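Local coordinates for protein 2-nitropropane dioxygenase (Streptomyces ansochromogenes, PDB 3BW2) that binds flavin mononucleotide and, as a nitronate monooxygenase, probably uses molecular oxygen for the oxidative denitrification of alkyl nitronates, at residues A[49-54]-A[115-120]; A[69-74]-A[109-114]; A[130-135]-A[181-186]. All coordinates share one frame; numbering follows the deposited sequence.

Contact 1. Residues A[49-54]-A[115-120]; sequences GMYQEI and LAVLLD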
loop_
_atom_site.group_PDB
_atom_site.type_symbol
_atom_site.label_atom_id
_atom_site.label_comp_id
_atom_site.label_asym_id
_atom_site.label_seq_id
_atom_site.Cartn_x
_atom_site.Cartn_y
_atom_site.Cartn_z
ATOM N N GLY A 49 17.121 -30.598 -7.569
ATOM C CA GLY A 49 16.143 -30.016 -8.472
ATOM C C GLY A 49 16.582 -28.622 -8.869
ATOM O O GLY A 49 16.538 -28.251 -10.039
ATOM N N MET A 50 17.012 -27.846 -7.882
ATOM C CA MET A 50 17.483 -26.495 -8.127
ATOM C C MET A 50 18.674 -26.544 -9.079
ATOM O O MET A 50 18.737 -25.799 -10.056
ATOM C CB MET A 50 17.917 -25.842 -6.812
ATOM C CG MET A 50 18.565 -24.468 -6.977
ATOM S SD MET A 50 19.333 -23.876 -5.449
ATOM C CE MET A 50 21.003 -24.460 -5.674
ATOM N N TYR A 51 19.618 -27.436 -8.797
ATOM C CA TYR A 51 20.810 -27.543 -9.625
ATOM C C TYR A 51 20.500 -27.866 -11.083
ATOM O O TYR A 51 21.132 -27.318 -11.983
ATOM C CB TYR A 51 21.771 -28.585 -9.047
ATOM C CG TYR A 51 23.181 -28.469 -9.590
ATOM C CD1 TYR A 51 23.732 -27.223 -9.895
ATOM C CD2 TYR A 51 23.982 -29.597 -9.746
ATOM C CE1 TYR A 51 25.051 -27.100 -10.340
ATOM C CE2 TYR A 51 25.307 -29.489 -10.189
ATOM C CZ TYR A 51 25.834 -28.238 -10.483
ATOM O OH TYR A 51 27.146 -28.124 -10.902
ATOM N N GLN A 52 19.529 -28.744 -11.318
ATOM C CA GLN A 52 19.165 -29.102 -12.684
ATOM C C GLN A 52 18.629 -27.892 -13.444
ATOM O O GLN A 52 18.924 -27.719 -14.627
ATOM C CB GLN A 52 18.121 -30.223 -12.696
ATOM C CG GLN A 52 18.583 -31.512 -12.030
ATOM C CD GLN A 52 19.958 -31.950 -12.502
ATOM O OE1 GLN A 52 20.194 -32.105 -13.700
ATOM N NE2 GLN A 52 20.875 -32.153 -11.558
ATOM N N GLU A 53 17.841 -27.053 -12.778
ATOM C CA GLU A 53 17.304 -25.872 -13.449
ATOM C C GLU A 53 18.423 -24.886 -13.763
ATOM O O GLU A 53 18.436 -24.263 -14.826
ATOM C CB GLU A 53 16.239 -25.188 -12.590
ATOM C CG GLU A 53 14.947 -25.973 -12.436
ATOM C CD GLU A 53 13.783 -25.076 -12.059
ATOM O OE1 GLU A 53 13.972 -24.187 -11.199
ATOM O OE2 GLU A 53 12.680 -25.263 -12.617
ATOM N N ILE A 54 19.363 -24.739 -12.837
ATOM C CA ILE A 54 20.487 -23.836 -13.052
ATOM C C ILE A 54 21.247 -24.259 -14.307
ATOM O O ILE A 54 21.570 -23.431 -15.159
ATOM C CB ILE A 54 21.443 -23.836 -11.834
ATOM C CG1 ILE A 54 20.760 -23.150 -10.646
ATOM C CG2 ILE A 54 22.744 -23.124 -12.181
ATOM C CD1 ILE A 54 21.524 -23.251 -9.340
ATOM N N LEU A 115 23.096 -24.202 -0.506
ATOM C CA LEU A 115 24.223 -23.281 -0.369
ATOM C C LEU A 115 25.497 -23.941 -0.885
ATOM O O LEU A 115 26.349 -23.287 -1.489
ATOM C CB LEU A 115 24.426 -22.873 1.094
ATOM C CG LEU A 115 23.467 -21.838 1.685
ATOM C CD1 LEU A 115 23.873 -21.528 3.120
ATOM C CD2 LEU A 115 23.501 -20.564 0.848
ATOM N N ALA A 116 25.625 -25.240 -0.638
ATOM C CA ALA A 116 26.796 -25.984 -1.091
ATOM C C ALA A 116 26.860 -25.909 -2.616
ATOM O O ALA A 116 27.923 -25.683 -3.201
ATOM C CB ALA A 116 26.701 -27.437 -0.631
ATOM N N VAL A 117 25.710 -26.086 -3.255
ATOM C CA VAL A 117 25.637 -26.026 -4.708
ATOM C C VAL A 117 25.966 -24.627 -5.232
ATOM O O VAL A 117 26.760 -24.469 -6.162
ATOM C CB VAL A 117 24.229 -26.428 -5.207
ATOM C CG1 VAL A 117 24.079 -26.092 -6.685
ATOM C CG2 VAL A 117 24.009 -27.919 -4.987
ATOM N N LEU A 118 25.355 -23.613 -4.626
ATOM C CA LEU A 118 25.564 -22.229 -5.045
ATOM C C LEU A 118 26.987 -21.734 -4.808
ATOM O O LEU A 118 27.458 -20.821 -5.489
ATOM C CB LEU A 118 24.556 -21.321 -4.332
ATOM C CG LEU A 118 23.107 -21.631 -4.731
ATOM C CD1 LEU A 118 22.131 -20.957 -3.777
ATOM C CD2 LEU A 118 22.880 -21.174 -6.169
ATOM N N LEU A 119 27.673 -22.335 -3.841
ATOM C CA LEU A 119 29.045 -21.945 -3.546
ATOM C C LEU A 119 30.037 -22.748 -4.382
ATOM O O LEU A 119 31.108 -22.256 -4.727
ATOM C CB LEU A 119 29.348 -22.132 -2.058
ATOM C CG LEU A 119 28.737 -21.077 -1.133
ATOM C CD1 LEU A 119 28.931 -21.484 0.321
ATOM C CD2 LEU A 119 29.387 -19.718 -1.413
ATOM N N ASP A 120 29.677 -23.981 -4.719
ATOM C CA ASP A 120 30.565 -24.819 -5.513
ATOM C C ASP A 120 30.526 -24.461 -7.001
ATOM O O ASP A 120 31.511 -24.646 -7.720
ATOM C CB ASP A 120 30.204 -26.290 -5.324
ATOM C CG ASP A 120 31.131 -27.213 -6.080
ATOM O OD1 ASP A 120 32.347 -27.205 -5.785
ATOM O OD2 ASP A 120 30.646 -27.942 -6.971
#

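Contact 2. Residues A[69-74]-A[109-114]; sequences VFMPQP and DGYDAK. With FMN (flavin mononucleotide), chain B.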
loop_
_atom_site.group_PDB
_atom_site.type_symbol
_atom_site.label_atom_id
_atom_site.label_comp_id
_atom_site.label_asym_id
_atom_site.label_seq_id
_atom_site.Cartn_x
_atom_site.Cartn_y
_atom_site.Cartn_z
ATOM N N VAL A 69 16.396 -18.498 -2.552
ATOM C CA VAL A 69 16.295 -19.586 -1.584
ATOM C C VAL A 69 15.554 -19.140 -0.321
ATOM O O VAL A 69 15.606 -17.968 0.063
ATOM C CB VAL A 69 17.691 -20.137 -1.189
ATOM C CG1 VAL A 69 18.475 -20.515 -2.437
ATOM C CG2 VAL A 69 18.441 -19.125 -0.379
ATOM N N PHE A 70 14.847 -20.076 0.307
ATOM C CA PHE A 70 14.100 -19.778 1.524
ATOM C C PHE A 70 14.964 -20.022 2.753
ATOM O O PHE A 70 15.720 -20.997 2.808
ATOM C CB PHE A 70 12.851 -20.658 1.636
ATOM C CG PHE A 70 11.840 -20.442 0.545
ATOM C CD1 PHE A 70 11.862 -19.292 -0.240
ATOM C CD2 PHE A 70 10.820 -21.371 0.342
ATOM C CE1 PHE A 70 10.880 -19.068 -1.206
ATOM C CE2 PHE A 70 9.834 -21.156 -0.621
ATOM C CZ PHE A 70 9.864 -20.002 -1.395
ATOM N N MET A 71 14.850 -19.133 3.734
ATOM C CA MET A 71 15.598 -19.270 4.974
ATOM C C MET A 71 14.942 -20.364 5.802
ATOM O O MET A 71 13.715 -20.508 5.792
ATOM C CB MET A 71 15.564 -17.969 5.781
ATOM C CG MET A 71 16.257 -16.790 5.131
ATOM S SD MET A 71 18.006 -17.130 4.874
ATOM C CE MET A 71 18.539 -17.452 6.546
ATOM N N PRO A 72 15.750 -21.163 6.518
ATOM C CA PRO A 72 15.170 -22.225 7.342
ATOM C C PRO A 72 14.255 -21.572 8.374
ATOM O O PRO A 72 14.514 -20.453 8.816
ATOM C CB PRO A 72 16.395 -22.870 7.987
ATOM C CG PRO A 72 17.455 -22.687 6.949
ATOM C CD PRO A 72 17.219 -21.262 6.487
ATOM N N GLN A 73 13.184 -22.261 8.752
ATOM C CA GLN A 73 12.257 -21.718 9.731
ATOM C C GLN A 73 12.303 -22.540 11.013
ATOM O O GLN A 73 12.320 -23.768 10.974
ATOM C CB GLN A 73 10.830 -21.712 9.171
ATOM C CG GLN A 73 10.651 -20.899 7.897
ATOM C CD GLN A 73 11.093 -19.453 8.048
ATOM O OE1 GLN A 73 12.155 -19.059 7.561
ATOM N NE2 GLN A 73 10.281 -18.657 8.732
ATOM N N PRO A 74 12.327 -21.868 12.172
ATOM C CA PRO A 74 12.370 -22.576 13.455
ATOM C C PRO A 74 11.040 -23.257 13.755
ATOM O O PRO A 74 9.991 -22.815 13.291
ATOM C CB PRO A 74 12.683 -21.461 14.444
ATOM C CG PRO A 74 11.943 -20.305 13.858
ATOM C CD PRO A 74 12.290 -20.410 12.382
ATOM N N ASP A 109 14.205 -26.624 4.149
ATOM C CA ASP A 109 14.043 -26.557 2.698
ATOM C C ASP A 109 15.361 -26.762 1.940
ATOM O O ASP A 109 15.613 -26.112 0.922
ATOM C CB ASP A 109 13.404 -25.217 2.301
ATOM C CG ASP A 109 12.843 -25.234 0.886
ATOM O OD1 ASP A 109 12.164 -26.218 0.533
ATOM O OD2 ASP A 109 13.065 -24.266 0.126
ATOM N N GLY A 110 16.196 -27.666 2.448
ATOM C CA GLY A 110 17.469 -27.970 1.811
ATOM C C GLY A 110 18.484 -26.844 1.795
ATOM O O GLY A 110 19.411 -26.849 0.987
ATOM N N TYR A 111 18.315 -25.883 2.693
ATOM C CA TYR A 111 19.205 -24.727 2.790
ATOM C C TYR A 111 20.702 -25.053 2.701
ATOM O O TYR A 111 21.416 -24.504 1.858
ATOM C CB TYR A 111 18.930 -24.002 4.103
ATOM C CG TYR A 111 19.621 -22.670 4.243
ATOM C CD1 TYR A 111 19.273 -21.595 3.429
ATOM C CD2 TYR A 111 20.590 -22.467 5.230
ATOM C CE1 TYR A 111 19.863 -20.343 3.598
ATOM C CE2 TYR A 111 21.187 -21.222 5.407
ATOM C CZ TYR A 111 20.817 -20.164 4.591
ATOM O OH TYR A 111 21.381 -18.920 4.782
ATOM N N ASP A 112 21.178 -25.936 3.574
ATOM C CA ASP A 112 22.595 -26.297 3.588
ATOM C C ASP A 112 23.081 -26.893 2.274
ATOM O O ASP A 112 24.136 -26.513 1.770
ATOM C CB ASP A 112 22.900 -27.276 4.732
ATOM C CG ASP A 112 22.716 -26.648 6.104
ATOM O OD1 ASP A 112 22.698 -25.406 6.192
ATOM O OD2 ASP A 112 22.603 -27.395 7.098
ATOM N N ALA A 113 22.314 -27.826 1.723
ATOM C CA ALA A 113 22.684 -28.468 0.466
ATOM C C ALA A 113 22.625 -27.485 -0.701
ATOM O O ALA A 113 23.448 -27.541 -1.621
ATOM C CB ALA A 113 21.768 -29.656 0.201
ATOM N N LYS A 114 21.651 -26.580 -0.667
ATOM C CA LYS A 114 21.521 -25.598 -1.736
ATOM C C LYS A 114 22.688 -24.615 -1.705
ATOM O O LYS A 114 23.220 -24.248 -2.752
ATOM C CB LYS A 114 20.175 -24.873 -1.622
ATOM C CG LYS A 114 19.000 -25.788 -1.963
ATOM C CD LYS A 114 17.643 -25.143 -1.708
ATOM C CE LYS A 114 16.522 -26.115 -2.064
ATOM N NZ LYS A 114 15.181 -25.637 -1.626
HETATM N N1 FMN B . 9.387 -14.376 -3.656
HETATM C C2 FMN B . 10.502 -15.141 -3.273
HETATM O O2 FMN B . 11.476 -14.596 -2.762
HETATM N N3 FMN B . 10.520 -16.511 -3.475
HETATM C C4 FMN B . 9.468 -17.196 -4.061
HETATM O O4 FMN B . 9.535 -18.428 -4.227
HETATM C C4A FMN B . 8.335 -16.440 -4.470
HETATM N N5 FMN B . 7.252 -17.058 -5.089
HETATM C C5A FMN B . 6.142 -16.331 -5.527
HETATM C C6 FMN B . 5.074 -17.004 -6.174
HETATM C C7 FMN B . 3.909 -16.312 -6.655
HETATM C C7M FMN B . 3.309 -16.934 -7.938
HETATM C C8 FMN B . 3.925 -14.881 -6.467
HETATM C C8M FMN B . 3.240 -13.908 -7.427
HETATM C C9 FMN B . 4.982 -14.190 -5.794
HETATM C C9A FMN B . 6.103 -14.915 -5.324
HETATM N N10 FMN B . 7.190 -14.274 -4.671
HETATM C C10 FMN B . 8.313 -15.021 -4.254
HETATM C "C1'" FMN B . 7.100 -12.800 -4.270
HETATM C "C2'" FMN B . 7.876 -11.980 -5.332
HETATM O "O2'" FMN B . 9.258 -12.009 -5.008
HETATM C "C3'" FMN B . 7.453 -10.471 -5.358
HETATM O "O3'" FMN B . 7.673 -9.969 -4.039
HETATM C "C4'" FMN B . 5.982 -10.227 -5.733
HETATM O "O4'" FMN B . 5.688 -11.023 -6.882
HETATM C "C5'" FMN B . 5.737 -8.723 -6.055
HETATM O "O5'" FMN B . 4.352 -8.461 -6.419
HETATM P P FMN B . 3.681 -8.553 -7.907
HETATM O O1P FMN B . 4.993 -8.095 -8.449
HETATM O O2P FMN B . 2.679 -7.621 -7.251
HETATM O O3P FMN B . 3.556 -10.035 -7.607
HETATM O O HOH W 1 16.550 -23.096 1.518
HETATM O O HOH W 2 15.052 -22.766 -0.569
#

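Contact 3. Residues A[130-135]-A[181-186]; sequences FGVPDR and GTHRDS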
loop_
_atom_site.group_PDB
_atom_site.type_symbol
_atom_site.label_atom_id
_atom_site.label_comp_id
_atom_site.label_asym_id
_atom_site.label_seq_id
_atom_site.Cartn_x
_atom_site.Cartn_y
_atom_site.Cartn_z
ATOM N N PHE A 130 12.151 -14.798 3.622
ATOM C CA PHE A 130 11.763 -15.222 4.970
ATOM C C PHE A 130 12.863 -15.017 6.010
ATOM O O PHE A 130 12.992 -15.798 6.955
ATOM C CB PHE A 130 11.328 -16.692 4.976
ATOM C CG PHE A 130 10.143 -16.988 4.094
ATOM C CD1 PHE A 130 8.952 -16.286 4.242
ATOM C CD2 PHE A 130 10.210 -17.996 3.136
ATOM C CE1 PHE A 130 7.839 -16.585 3.447
ATOM C CE2 PHE A 130 9.112 -18.303 2.340
ATOM C CZ PHE A 130 7.920 -17.594 2.496
ATOM N N GLY A 131 13.656 -13.966 5.839
ATOM C CA GLY A 131 14.714 -13.706 6.795
ATOM C C GLY A 131 16.027 -13.276 6.179
ATOM O O GLY A 131 16.109 -13.023 4.979
ATOM N N VAL A 132 17.059 -13.213 7.015
ATOM C CA VAL A 132 18.391 -12.800 6.597
ATOM C C VAL A 132 19.424 -13.877 6.934
ATOM O O VAL A 132 19.438 -14.415 8.043
ATOM C CB VAL A 132 18.824 -11.505 7.322
ATOM C CG1 VAL A 132 20.112 -10.977 6.715
ATOM C CG2 VAL A 132 17.720 -10.463 7.249
ATOM N N PRO A 133 20.303 -14.203 5.979
ATOM C CA PRO A 133 21.344 -15.218 6.188
ATOM C C PRO A 133 22.428 -14.715 7.143
ATOM O O PRO A 133 22.589 -13.509 7.323
ATOM C CB PRO A 133 21.917 -15.430 4.786
ATOM C CG PRO A 133 20.833 -14.958 3.874
ATOM C CD PRO A 133 20.281 -13.759 4.576
ATOM N N ASP A 134 23.164 -15.646 7.749
ATOM C CA ASP A 134 24.264 -15.300 8.638
ATOM C C ASP A 134 25.195 -14.460 7.770
ATOM O O ASP A 134 25.288 -14.692 6.564
ATOM C CB ASP A 134 24.983 -16.570 9.094
ATOM C CG ASP A 134 26.067 -16.295 10.111
ATOM O OD1 ASP A 134 27.084 -15.655 9.762
ATOM O OD2 ASP A 134 25.894 -16.719 11.272
ATOM N N ARG A 135 25.880 -13.485 8.357
ATOM C CA ARG A 135 26.761 -12.646 7.555
ATOM C C ARG A 135 27.917 -13.435 6.953
ATOM O O ARG A 135 28.572 -12.957 6.032
ATOM C CB ARG A 135 27.294 -11.470 8.375
ATOM C CG ARG A 135 28.210 -11.859 9.500
ATOM C CD ARG A 135 28.630 -10.628 10.289
ATOM N NE ARG A 135 29.596 -10.964 11.329
ATOM C CZ ARG A 135 30.043 -10.105 12.240
ATOM N NH1 ARG A 135 29.609 -8.849 12.243
ATOM N NH2 ARG A 135 30.929 -10.501 13.145
ATOM N N GLY A 181 7.692 -11.156 2.660
ATOM C CA GLY A 181 9.011 -11.566 3.110
ATOM C C GLY A 181 9.423 -11.084 4.493
ATOM O O GLY A 181 10.579 -10.710 4.701
ATOM N N THR A 182 8.485 -11.079 5.438
ATOM C CA THR A 182 8.792 -10.660 6.805
ATOM C C THR A 182 9.824 -11.641 7.373
ATOM O O THR A 182 9.777 -12.836 7.086
ATOM C CB THR A 182 7.529 -10.679 7.691
ATOM O OG1 THR A 182 6.852 -11.923 7.515
ATOM C CG2 THR A 182 6.588 -9.549 7.321
ATOM N N HIS A 183 10.756 -11.138 8.176
ATOM C CA HIS A 183 11.806 -11.982 8.739
ATOM C C HIS A 183 11.290 -12.895 9.845
ATOM O O HIS A 183 11.892 -13.929 10.146
ATOM C CB HIS A 183 12.956 -11.106 9.246
ATOM C CG HIS A 183 13.596 -10.282 8.170
ATOM N ND1 HIS A 183 14.643 -9.419 8.412
ATOM C CD2 HIS A 183 13.335 -10.191 6.844
ATOM C CE1 HIS A 183 14.999 -8.831 7.283
ATOM N NE2 HIS A 183 14.220 -9.282 6.317
ATOM N N ARG A 184 10.170 -12.503 10.436
ATOM C CA ARG A 184 9.512 -13.266 11.489
ATOM C C ARG A 184 8.014 -13.014 11.354
ATOM O O ARG A 184 7.594 -11.877 11.150
ATOM C CB ARG A 184 9.992 -12.807 12.868
ATOM C CG ARG A 184 11.274 -13.473 13.337
ATOM C CD ARG A 184 11.756 -12.872 14.654
ATOM N NE ARG A 184 10.691 -12.800 15.654
ATOM C CZ ARG A 184 10.104 -13.856 16.211
ATOM N NH1 ARG A 184 10.476 -15.085 15.873
ATOM N NH2 ARG A 184 9.139 -13.681 17.109
ATOM N N ASP A 185 7.211 -14.070 11.454
ATOM C CA ASP A 185 5.764 -13.920 11.328
ATOM C C ASP A 185 5.044 -13.979 12.664
ATOM O O ASP A 185 5.264 -14.889 13.458
ATOM C CB ASP A 185 5.187 -15.000 10.403
ATOM C CG ASP A 185 3.666 -14.928 10.298
ATOM O OD1 ASP A 185 3.132 -13.810 10.141
ATOM O OD2 ASP A 185 3.002 -15.986 10.365
ATOM N N SER A 186 4.178 -12.999 12.900
ATOM C CA SER A 186 3.392 -12.938 14.127
ATOM C C SER A 186 2.066 -12.244 13.850
ATOM O O SER A 186 1.941 -11.464 12.902
ATOM C CB SER A 186 4.144 -12.176 15.220
ATOM O OG SER A 186 4.364 -10.831 14.836
HETATM O O HOH W 3 12.703 -11.978 3.671
#

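Contact 1. Residues A[49-54]-A[115-120]
Met50 and Val117 reach toward each other tip to tip, and the evidence is their methyl-to-methyl approach: Met50 CE lies 3.6 Å from Val117 CG1. The thioether chain is extended up to SD and then bends at chi3 (93°), which places CE where it also rests 3.6 Å from Leu118 CG, the two side chains crossing at about a right angle. Ile54, one turn further on, adds its CD1 at 4.0 Å from Leu118 CD2, again nearly perpendicular. No hydrogen bond joins the segments, so the interface is one of apolar side chains.

The segment axes approach to 10.4 Å with their N-to-C directions 29° apart. This is the near-parallel packing of neighbouring outer helices in a TIM barrel, here 47-60 and 111-120. Beneath them, Val67 touches Met50 and Ile54, while Val69 touches Leu118, so strand 65-70 lies against both helices. An alanine in place of Leu118 would probably open a gap beside Met50 CE and Ile54 CD1 and let the methionine tip turn more freely.

The aromatic contact lies at Tyr51. Val117 CG1 approaches its ring obliquely, closest to Tyr51 CD1 at 3.4 Å. The polar end of this tyrosine is engaged elsewhere, its hydroxyl being hydrogen-bonded to the Asp121 carboxylate.

Contact 2. Residues A[69-74]-A[109-114]
Pro72 lies over one face of the Tyr111 ring: Pro72 CD is 3.6 Å from the ring centroid and 14° off its normal, a CH-pi contact displaced slightly toward the rim. Pro72 CG meets the base of the same side chain, 3.5 Å from Tyr111 CB. At the edge of this ring, near its plane, are Val69 CG2 and a water molecule. Met71 runs beside the tyrosine, pointing the same way; its SD stands 4.8 Å from the Tyr111 centroid, an oblique Met-aromatic contact.

The Phe70 ring turns its edge to the flavin, with Phe70 CZ 3.3 Å from FMN O4 and FMN N3 also in the ring plane. Asp109 OD2 approaches this ring obliquely, the carboxylate and ring planes lying 26° apart.

No direct hydrogen bond spans the segments; ordered water does the bridging. One water accepts from Phe70 N and from Lys114 NZ and donates to Asp109 OD2, the last at 2.6 Å. A second sits 2.6 Å from Phe70 O and also within reach of Asp109 O. Lys114 NZ donates to Asp109 O at 2.6 Å, tilted 29° from the carbonyl plane. It also forms a salt bridge to Asp109 OD2, 3.1 Å from Lys114 NZ. The carbonyls of Ala42 and Lys45 bind it further, so the buried ammonium of Lys114 has several oxygen partners. Asp109 OD2 for its part accepts from Tyr44 N.

The arrangement belongs to the C-terminal end of a TIM-barrel strand, where the last residue of strand 65-70, Phe70, lines the FMN pocket and the loop that follows packs on the start of helix 111-120.

Contact 3. Residues A[130-135]-A[181-186]
Gly131 and His183 approach as backbone against ring, with their CA atoms 3.9 Å apart. Gly131 C lies over one face of the imidazole, 4.1 Å above its plane and offset toward the rim, while Gly131 CA is 3.8 Å from His183 CD2. The glycine adopts phi 138° and psi -171°, where a CB would collide with the carbonyl oxygen of Phe130, so the absence of a side chain is demanded by the backbone itself. Val132 crosses the imidazole obliquely with its CG2, but the modelled separation is too short to be trusted in detail. Phe130 adds backbone contact, its CA 3.8 Å from Thr182 O.

No direct hydrogen bond joins the two segments. A water molecule bridges them instead, accepting from Gly131 N at 3.1 Å and donating to Gly181 O at 2.7 Å.

The next shell fixes the groups that meet. His183 NE2 is hydrogen-bonded to Thr151 O, which restrains the rotation of the ring against Gly131, and His183 N is held by the Glu157 carboxylate. Thr182 OG1 bonds to Arg273. Gly181 N donates to Gln172 OE1, and since Gln172 binds FMN, this loop is tied directly to a cofactor ligand. The Phe130 ring meets that of Phe70 edge to face and also touches the rings of Tyr294 and His179.

In the barrel, 130-134 is the loop between strand 125-129 and helix 135-143, whose N-cap is Asp134, with OD1 accepting from Glu136 N. Segment 181-186 follows strand 178-179, and His183 packs on Val161 of helix 155-163.

How the contacts relate
From the N terminus, helix 47-60 supplies the first half of contact 1, and strand 65-70 then leads into the first half of contact 2. After a partly helical excursion the chain returns through 109-114, closing contact 2, and continues directly into 115-120, closing contact 1; contact 2 is therefore nested inside contact 1, with helix 111-120 shared by both. Contact 3 opens only afterwards, past strand 125-129, and closes at 181-186, in series with the others. Contacts 1 and 2 touch through Leu118 CD1 and Val69 CG1, 3.9 Å apart. Contacts 2 and 3 meet where Tyr111 OH lies 3.5 Å from Pro133 CB, joining the start of helix 111-120 to the loop after strand 125-129.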